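Local structure of cytosol aminopeptidase (Staphylococcus aureus subsp. aureus, 3KZW) at residues 407-412 / 432-437; 237-242 / 258-263. The protein probably removes amino acids one at a time from the N-terminal end of peptides, as a metal-dependent leucyl aminopeptidase of the cytosol aminopeptidase family. One frame throughout, in Å; residues are numbered along the deposited sequence.

In the fold
Both contacts lie in the catalytic domain and reach the same mixed sheet, but at separate places: their centres are 31 Å apart and their nearest atoms about 20 Å, so they do not touch. Contact 2 (237-242 / 258-263) comes first along the chain and pairs strand 233-237 with strand 262-269, which runs on against strand 328-338. Contact 1 (407-412 / 432-437) pairs strand 406-411 with strand 431-433; strand 478-482 lies on the other side of 406-411. A bound sodium ion is about 8 Å from the side chain of Ile436 in contact 1, and a second subunit packs against segment 432-437.

Contact 1 (407-412 / 432-437); sequences AAFESN and FELPIT
Phe409 lays the CE2 and CZ corner of its ring against the side chain of Leu434, the two crossing at a slant with CE2 3.4 Å from Leu434 CB. Its CG stands beside the backbone N (chi1 -56°), which carries the ring across to 434-436, where Pro435 O lies at the ring edge. The methyl CD1 of Leu434 also reaches Ala407 CB (3.8 Å), and Ile436 brings CD1 to Phe409 CB. These contacts extend the parallel pairing of strands 406-411 and 431-433, two strands of a beta-alpha-beta unit whose helix 414-426 packs on Ala408, Glu410 and Glu433. Ala408 is gripped at both ends: its N donates to Phe432 O (2.8 Å), and its O accepts from Leu434 N (2.9 Å). The extended Glu433 and the bent Glu410 turn their carboxylate planes 74° apart, with OE2 of Glu410 4.4 Å from OE2 of Glu433. Water 1 donates to Glu410 OE2 (2.6 Å) and Glu433 OE2 (2.8 Å); water 2 accepts from Glu410 N and lies within hydrogen-bonding distance of Glu433 OE2 and Leu434 O, with more acceptors around it than it has protons. Leu434 and Pro435 also pack on a second subunit. Two carboxylates this near would tend to raise each other's proton affinity; water 1, donating to both, and Ser413 N on Glu410 OE1 would offset part of that.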
ATOM      1  N   ALA A 407     -11.241  25.639   7.681  1.00  2.62           N
ATOM      2  CA  ALA A 407     -11.553  26.068   6.319  1.00  2.65           C
ATOM      3  C   ALA A 407     -12.956  26.647   6.256  1.00  2.66           C
ATOM      4  O   ALA A 407     -13.919  26.000   6.672  1.00  2.73           O
ATOM      5  CB  ALA A 407     -11.411  24.908   5.346  1.00  2.61           C
ATOM      6  N   ALA A 408     -13.063  27.870   5.741  1.00  2.62           N
ATOM      7  CA  ALA A 408     -14.350  28.545   5.604  1.00  2.61           C
ATOM      8  C   ALA A 408     -14.715  28.759   4.136  1.00  2.62           C
ATOM      9  O   ALA A 408     -13.864  29.116   3.319  1.00  2.57           O
ATOM     10  CB  ALA A 408     -14.337  29.863   6.352  1.00  2.59           C
ATOM     11  N   PHE A 409     -15.986  28.527   3.816  1.00  2.63           N
ATOM     12  CA  PHE A 409     -16.502  28.687   2.460  1.00  2.64           C
ATOM     13  C   PHE A 409     -17.746  29.561   2.484  1.00  2.67           C
ATOM     14  O   PHE A 409     -18.638  29.351   3.307  1.00  2.70           O
ATOM     15  CB  PHE A 409     -16.878  27.331   1.865  1.00  2.64           C
ATOM     16  CG  PHE A 409     -15.759  26.327   1.848  1.00  2.72           C
ATOM     17  CD1 PHE A 409     -15.475  25.556   2.974  1.00  2.64           C
ATOM     18  CD2 PHE A 409     -15.014  26.124   0.691  1.00  2.66           C
ATOM     19  CE1 PHE A 409     -14.452  24.617   2.954  1.00  2.67           C
ATOM     20  CE2 PHE A 409     -13.996  25.185   0.659  1.00  2.64           C
ATOM     21  CZ  PHE A 409     -13.709  24.430   1.793  1.00  2.66           C
ATOM     22  N   GLU A 410     -17.812  30.538   1.585  1.00  2.64           N
ATOM     23  CA  GLU A 410     -18.993  31.392   1.500  1.00  2.69           C
ATOM     24  C   GLU A 410     -19.805  31.128   0.239  1.00  2.72           C
ATOM     25  O   GLU A 410     -19.261  30.806  -0.821  1.00  2.74           O
ATOM     26  CB  GLU A 410     -18.643  32.886   1.640  1.00  2.65           C
ATOM     27  CG  GLU A 410     -17.824  33.496   0.495  1.00  2.70           C
ATOM     28  CD  GLU A 410     -18.673  33.952  -0.690  1.00  2.78           C
ATOM     29  OE1 GLU A 410     -19.904  34.126  -0.529  1.00  2.86           O
ATOM     30  OE2 GLU A 410     -18.105  34.140  -1.788  1.00  2.87           O
ATOM     31  N   SER A 411     -21.115  31.274   0.376  1.00  2.74           N
ATOM     32  CA  SER A 411     -22.037  31.181  -0.737  1.00  2.69           C
ATOM     33  C   SER A 411     -23.110  32.240  -0.515  1.00  2.71           C
ATOM     34  O   SER A 411     -23.964  32.092   0.366  1.00  2.80           O
ATOM     35  CB  SER A 411     -22.643  29.781  -0.798  1.00  2.64           C
ATOM     36  OG  SER A 411     -23.648  29.704  -1.789  1.00  2.75           O
ATOM     37  N   ASN A 412     -23.040  33.315  -1.301  1.00  2.67           N
ATOM     38  CA  ASN A 412     -23.929  34.478  -1.163  1.00  2.66           C
ATOM     39  C   ASN A 412     -23.793  35.193   0.183  1.00  2.66           C
ATOM     40  O   ASN A 412     -24.747  35.817   0.653  1.00  2.73           O
ATOM     41  CB  ASN A 412     -25.398  34.103  -1.422  1.00  2.63           C
ATOM     42  CG  ASN A 412     -25.618  33.497  -2.795  1.00  2.72           C
ATOM     43  OD1 ASN A 412     -25.992  32.329  -2.911  1.00  2.86           O
ATOM     44  ND2 ASN A 412     -25.387  34.283  -3.840  1.00  2.64           N
ATOM     45  N   PHE A 432      -9.551  30.298   7.684  1.00  2.63           N
ATOM     46  CA  PHE A 432      -9.192  30.852   6.378  1.00  2.62           C
ATOM     47  C   PHE A 432     -10.127  30.391   5.263  1.00  2.65           C
ATOM     48  O   PHE A 432     -10.686  29.293   5.318  1.00  2.69           O
ATOM     49  CB  PHE A 432      -7.729  30.550   6.041  1.00  2.58           C
ATOM     50  CG  PHE A 432      -6.751  31.246   6.942  1.00  2.62           C
ATOM     51  CD1 PHE A 432      -6.370  32.560   6.694  1.00  2.62           C
ATOM     52  CD2 PHE A 432      -6.225  30.597   8.054  1.00  2.68           C
ATOM     53  CE1 PHE A 432      -5.474  33.216   7.532  1.00  2.59           C
ATOM     54  CE2 PHE A 432      -5.325  31.243   8.900  1.00  2.60           C
ATOM     55  CZ  PHE A 432      -4.950  32.556   8.634  1.00  2.63           C
ATOM     56  N   GLU A 433     -10.295  31.247   4.258  1.00  2.66           N
ATOM     57  CA  GLU A 433     -11.233  30.989   3.174  1.00  2.63           C
ATOM     58  C   GLU A 433     -10.661  30.069   2.100  1.00  2.68           C
ATOM     59  O   GLU A 433      -9.495  30.186   1.715  1.00  2.68           O
ATOM     60  CB  GLU A 433     -11.711  32.302   2.543  1.00  2.60           C
ATOM     61  CG  GLU A 433     -12.904  32.139   1.594  1.00  2.67           C
ATOM     62  CD  GLU A 433     -13.279  33.413   0.842  1.00  2.78           C
ATOM     63  OE1 GLU A 433     -12.666  34.478   1.096  1.00  2.80           O
ATOM     64  OE2 GLU A 433     -14.195  33.340  -0.009  1.00  2.56           O
ATOM     65  N   LEU A 434     -11.499  29.147   1.639  1.00  2.69           N
ATOM     66  CA  LEU A 434     -11.255  28.389   0.418  1.00  2.62           C
ATOM     67  C   LEU A 434     -12.426  28.637  -0.537  1.00  2.62           C
ATOM     68  O   LEU A 434     -13.544  28.892  -0.086  1.00  2.63           O
ATOM     69  CB  LEU A 434     -11.100  26.899   0.729  1.00  2.64           C
ATOM     70  CG  LEU A 434      -9.906  26.445   1.573  1.00  2.57           C
ATOM     71  CD1 LEU A 434      -9.980  24.953   1.821  1.00  2.55           C
ATOM     72  CD2 LEU A 434      -8.588  26.802   0.911  1.00  2.55           C
ATOM     73  N   PRO A 435     -12.179  28.570  -1.858  1.00  2.62           N
ATOM     74  CA  PRO A 435     -13.204  28.993  -2.814  1.00  2.60           C
ATOM     75  C   PRO A 435     -14.205  27.911  -3.231  1.00  2.62           C
ATOM     76  O   PRO A 435     -13.914  26.719  -3.128  1.00  2.67           O
ATOM     77  CB  PRO A 435     -12.378  29.420  -4.025  1.00  2.57           C
ATOM     78  CG  PRO A 435     -11.173  28.552  -3.977  1.00  2.59           C
ATOM     79  CD  PRO A 435     -10.926  28.186  -2.534  1.00  2.59           C
ATOM     80  N   ILE A 436     -15.381  28.347  -3.680  1.00  2.65           N
ATOM     81  CA  ILE A 436     -16.320  27.499  -4.410  1.00  2.60           C
ATOM     82  C   ILE A 436     -16.505  28.133  -5.785  1.00  2.63           C
ATOM     83  O   ILE A 436     -17.111  29.203  -5.905  1.00  2.69           O
ATOM     84  CB  ILE A 436     -17.695  27.381  -3.710  1.00  2.56           C
ATOM     85  CG1 ILE A 436     -17.541  26.908  -2.262  1.00  2.64           C
ATOM     86  CG2 ILE A 436     -18.605  26.435  -4.486  1.00  2.57           C
ATOM     87  CD1 ILE A 436     -18.799  27.070  -1.418  1.00  2.58           C
ATOM     88  N   THR A 437     -15.976  27.480  -6.818  1.00  2.62           N
ATOM     89  CA  THR A 437     -16.023  28.025  -8.174  1.00  2.61           C
ATOM     90  C   THR A 437     -17.043  27.307  -9.060  1.00  2.64           C
ATOM     91  O   THR A 437     -17.727  26.384  -8.613  1.00  2.66           O
ATOM     92  CB  THR A 437     -14.636  27.992  -8.858  1.00  2.62           C
ATOM     93  OG1 THR A 437     -14.289  26.642  -9.188  1.00  2.60           O
ATOM     94  CG2 THR A 437     -13.565  28.600  -7.956  1.00  2.62           C
TER
HETATM   95  O   HOH W   1     -15.757  35.241  -1.289  1.00  2.90           O
HETATM   96  O   HOH W   2     -15.917  30.941  -0.382  1.00 10.55           O

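Contact 2 (237-242 / 258-263); sequences KDYDTL and KHKPRL
An antiparallel hydrogen-bonded pair at the end of strand 233-237, followed directly by the N-terminus of helix 239-244, makes this contact with the start of strand 262-269. Lys237 N donates to Leu263 O (2.8 Å) and Leu263 N returns a longer bond to Lys237 O (3.2 Å), both donors lying in the carbonyl planes. On one face of the pair the side chains of Lys237 and Leu263 run side by side. Past the pair the first segment turns into the helix, and Asp238 is its N-cap. Asp238 OD1 takes the N-H of Thr241 nearly along its C-O axis and the hydroxyl of Thr241 on its syn side (2.6 Å), from opposite faces of the carboxylate. Tyr239, with CG anti to the backbone N (chi1 -173°), turns its ring onto Lys260 and Pro261. Lys260 CB sits over one ring face in a CH-pi contact, 3.9 Å from the centroid, and the lysine chain, bent at chi2, carries CG and CD on past CD2 and CE2; its NZ goes to Ser257 O. Pro261 CG meets Tyr239 CD1 at 3.7 Å, and Leu242 sets CD2 against Pro261 O. Arg262 folds back so that NH1 donates to Pro261 O from above the carbonyl plane, while Asp238 CB lies loosely over the rim of one guanidinium face. Leu250 of helix 248-254 touches Leu242, Pro261 and Leu263. Two bonds to OD1, the hydroxyl one short and the amide one long and bent, should limit the rotation of the Asp238 carboxylate at the helix start, where its negative charge would suit the positive end of the helix dipole; Arg262, 6.2 Å away from NH2 to Asp238 OD2, could add only a longer-range attraction.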
ATOM      1  N   LYS A 237     -36.979  14.886  16.481  1.00  2.63           N
ATOM      2  CA  LYS A 237     -37.649  14.162  15.418  1.00  2.64           C
ATOM      3  C   LYS A 237     -37.109  12.733  15.384  1.00  2.64           C
ATOM      4  O   LYS A 237     -35.956  12.512  14.997  1.00  2.64           O
ATOM      5  CB  LYS A 237     -37.384  14.876  14.092  1.00  2.61           C
ATOM      6  CG  LYS A 237     -38.498  14.777  13.078  1.00  2.67           C
ATOM      7  CD  LYS A 237     -38.452  15.945  12.096  1.00  2.70           C
ATOM      8  CE  LYS A 237     -39.081  17.199  12.688  1.00  2.72           C
ATOM      9  NZ  LYS A 237     -39.148  18.291  11.691  1.00  2.75           N
ATOM     10  N   ASP A 238     -37.929  11.770  15.806  1.00  2.61           N
ATOM     11  CA  ASP A 238     -37.494  10.371  15.871  1.00  2.63           C
ATOM     12  C   ASP A 238     -37.464   9.701  14.494  1.00  2.65           C
ATOM     13  O   ASP A 238     -37.873  10.298  13.497  1.00  2.67           O
ATOM     14  CB  ASP A 238     -38.310   9.561  16.898  1.00  2.63           C
ATOM     15  CG  ASP A 238     -39.742   9.272  16.447  1.00  2.74           C
ATOM     16  OD1 ASP A 238     -40.150   9.694  15.346  1.00  2.83           O
ATOM     17  OD2 ASP A 238     -40.470   8.604  17.212  1.00  2.78           O
ATOM     18  N   TYR A 239     -36.978   8.464  14.451  1.00  2.69           N
ATOM     19  CA  TYR A 239     -36.704   7.767  13.191  1.00  2.74           C
ATOM     20  C   TYR A 239     -37.898   7.651  12.237  1.00  2.78           C
ATOM     21  O   TYR A 239     -37.768   7.952  11.052  1.00  2.73           O
ATOM     22  CB  TYR A 239     -36.077   6.389  13.455  1.00  2.73           C
ATOM     23  CG  TYR A 239     -35.603   5.664  12.211  1.00  2.68           C
ATOM     24  CD1 TYR A 239     -34.742   6.283  11.303  1.00  2.70           C
ATOM     25  CD2 TYR A 239     -36.001   4.354  11.951  1.00  2.66           C
ATOM     26  CE1 TYR A 239     -34.303   5.622  10.160  1.00  2.70           C
ATOM     27  CE2 TYR A 239     -35.565   3.683  10.813  1.00  2.69           C
ATOM     28  CZ  TYR A 239     -34.717   4.323   9.923  1.00  2.71           C
ATOM     29  OH  TYR A 239     -34.281   3.667   8.796  1.00  2.76           O
ATOM     30  N   ASP A 240     -39.051   7.215  12.737  1.00  3.03           N
ATOM     31  CA  ASP A 240     -40.219   7.028  11.864  1.00  3.32           C
ATOM     32  C   ASP A 240     -40.898   8.336  11.438  1.00  3.18           C
ATOM     33  O   ASP A 240     -41.615   8.364  10.436  1.00  3.28           O
ATOM     34  CB  ASP A 240     -41.232   5.999  12.413  1.00  3.56           C
ATOM     35  CG  ASP A 240     -41.254   5.923  13.939  1.00  4.66           C
ATOM     36  OD1 ASP A 240     -40.178   5.740  14.560  1.00  5.35           O
ATOM     37  OD2 ASP A 240     -42.363   6.014  14.515  1.00  5.57           O
ATOM     38  N   THR A 241     -40.657   9.413  12.187  1.00  2.98           N
ATOM     39  CA  THR A 241     -41.144  10.737  11.801  1.00  2.70           C
ATOM     40  C   THR A 241     -40.280  11.301  10.677  1.00  2.62           C
ATOM     41  O   THR A 241     -40.805  11.766   9.663  1.00  2.56           O
ATOM     42  CB  THR A 241     -41.166  11.729  12.988  1.00  2.64           C
ATOM     43  OG1 THR A 241     -41.876  11.151  14.086  1.00  2.82           O
ATOM     44  CG2 THR A 241     -41.848  13.035  12.596  1.00  2.49           C
ATOM     45  N   LEU A 242     -38.958  11.243  10.856  1.00  2.52           N
ATOM     46  CA  LEU A 242     -38.025  11.836   9.891  1.00  2.35           C
ATOM     47  C   LEU A 242     -38.019  11.125   8.538  1.00  2.36           C
ATOM     48  O   LEU A 242     -37.727  11.748   7.522  1.00  2.31           O
ATOM     49  CB  LEU A 242     -36.607  11.981  10.476  1.00  2.25           C
ATOM     50  CG  LEU A 242     -35.690  10.793  10.781  1.00  2.00           C
ATOM     51  CD1 LEU A 242     -34.916  10.364   9.544  1.00  2.00           C
ATOM     52  CD2 LEU A 242     -34.725  11.178  11.881  1.00  2.00           C
ATOM     53  N   LYS A 258     -27.908   0.073  14.811  1.00  2.64           N
ATOM     54  CA  LYS A 258     -28.989  -0.312  15.717  1.00  2.67           C
ATOM     55  C   LYS A 258     -29.633   0.947  16.285  1.00  2.71           C
ATOM     56  O   LYS A 258     -30.851   0.999  16.481  1.00  2.75           O
ATOM     57  CB  LYS A 258     -28.464  -1.196  16.853  1.00  2.66           C
ATOM     58  CG  LYS A 258     -29.554  -1.770  17.759  1.00  2.70           C
ATOM     59  CD  LYS A 258     -29.033  -2.920  18.619  1.00  2.79           C
ATOM     60  CE  LYS A 258     -28.452  -2.432  19.943  1.00  2.75           C
ATOM     61  NZ  LYS A 258     -29.518  -2.180  20.957  1.00  2.81           N
ATOM     62  N   HIS A 259     -28.802   1.956  16.535  1.00  2.67           N
ATOM     63  CA  HIS A 259     -29.253   3.236  17.056  1.00  2.66           C
ATOM     64  C   HIS A 259     -29.562   4.174  15.891  1.00  2.69           C
ATOM     65  O   HIS A 259     -28.658   4.779  15.303  1.00  2.66           O
ATOM     66  CB  HIS A 259     -28.194   3.832  17.985  1.00  2.68           C
ATOM     67  CG  HIS A 259     -27.558   2.825  18.892  1.00  2.69           C
ATOM     68  ND1 HIS A 259     -28.212   2.278  19.974  1.00  2.67           N
ATOM     69  CD2 HIS A 259     -26.327   2.261  18.873  1.00  2.72           C
ATOM     70  CE1 HIS A 259     -27.412   1.423  20.584  1.00  2.68           C
ATOM     71  NE2 HIS A 259     -26.260   1.395  19.938  1.00  2.68           N
ATOM     72  N   LYS A 260     -30.849   4.275  15.568  1.00  2.68           N
ATOM     73  CA  LYS A 260     -31.331   5.027  14.408  1.00  2.66           C
ATOM     74  C   LYS A 260     -31.138   6.543  14.545  1.00  2.64           C
ATOM     75  O   LYS A 260     -31.061   7.054  15.666  1.00  2.63           O
ATOM     76  CB  LYS A 260     -32.806   4.700  14.144  1.00  2.69           C
ATOM     77  CG  LYS A 260     -33.118   3.213  14.002  1.00  2.69           C
ATOM     78  CD  LYS A 260     -32.449   2.590  12.782  1.00  2.67           C
ATOM     79  CE  LYS A 260     -32.590   1.079  12.809  1.00  2.69           C
ATOM     80  NZ  LYS A 260     -31.712   0.430  11.806  1.00  2.73           N
ATOM     81  N   PRO A 261     -31.063   7.263  13.403  1.00  2.65           N
ATOM     82  CA  PRO A 261     -30.802   8.706  13.383  1.00  2.64           C
ATOM     83  C   PRO A 261     -31.871   9.565  14.067  1.00  2.66           C
ATOM     84  O   PRO A 261     -32.994   9.107  14.295  1.00  2.67           O
ATOM     85  CB  PRO A 261     -30.741   9.034  11.884  1.00  2.58           C
ATOM     86  CG  PRO A 261     -31.475   7.937  11.220  1.00  2.62           C
ATOM     87  CD  PRO A 261     -31.172   6.725  12.034  1.00  2.66           C
ATOM     88  N   ARG A 262     -31.497  10.800  14.396  1.00  2.66           N
ATOM     89  CA  ARG A 262     -32.399  11.778  14.997  1.00  2.63           C
ATOM     90  C   ARG A 262     -32.151  13.144  14.370  1.00  2.67           C
ATOM     91  O   ARG A 262     -31.033  13.434  13.923  1.00  2.70           O
ATOM     92  CB  ARG A 262     -32.175  11.874  16.511  1.00  2.61           C
ATOM     93  CG  ARG A 262     -32.500  10.620  17.316  1.00  2.58           C
ATOM     94  CD  ARG A 262     -33.996  10.403  17.445  1.00  2.60           C
ATOM     95  NE  ARG A 262     -34.312   9.326  18.380  1.00  2.64           N
ATOM     96  CZ  ARG A 262     -34.403   8.039  18.052  1.00  2.64           C
ATOM     97  NH1 ARG A 262     -34.198   7.643  16.804  1.00  2.71           N
ATOM     98  NH2 ARG A 262     -34.698   7.143  18.979  1.00  2.69           N
ATOM     99  N   LEU A 263     -33.193  13.972  14.326  1.00  2.66           N
ATOM    100  CA  LEU A 263     -33.031  15.383  13.983  1.00  2.65           C
ATOM    101  C   LEU A 263     -33.446  16.239  15.169  1.00  2.64           C
ATOM    102  O   LEU A 263     -34.576  16.137  15.652  1.00  2.67           O
ATOM    103  CB  LEU A 263     -33.839  15.765  12.740  1.00  2.65           C
ATOM    104  CG  LEU A 263     -33.533  17.166  12.193  1.00  2.62           C
ATOM    105  CD1 LEU A 263     -32.431  17.117  11.147  1.00  2.60           C
ATOM    106  CD2 LEU A 263     -34.776  17.801  11.615  1.00  2.71           C
TER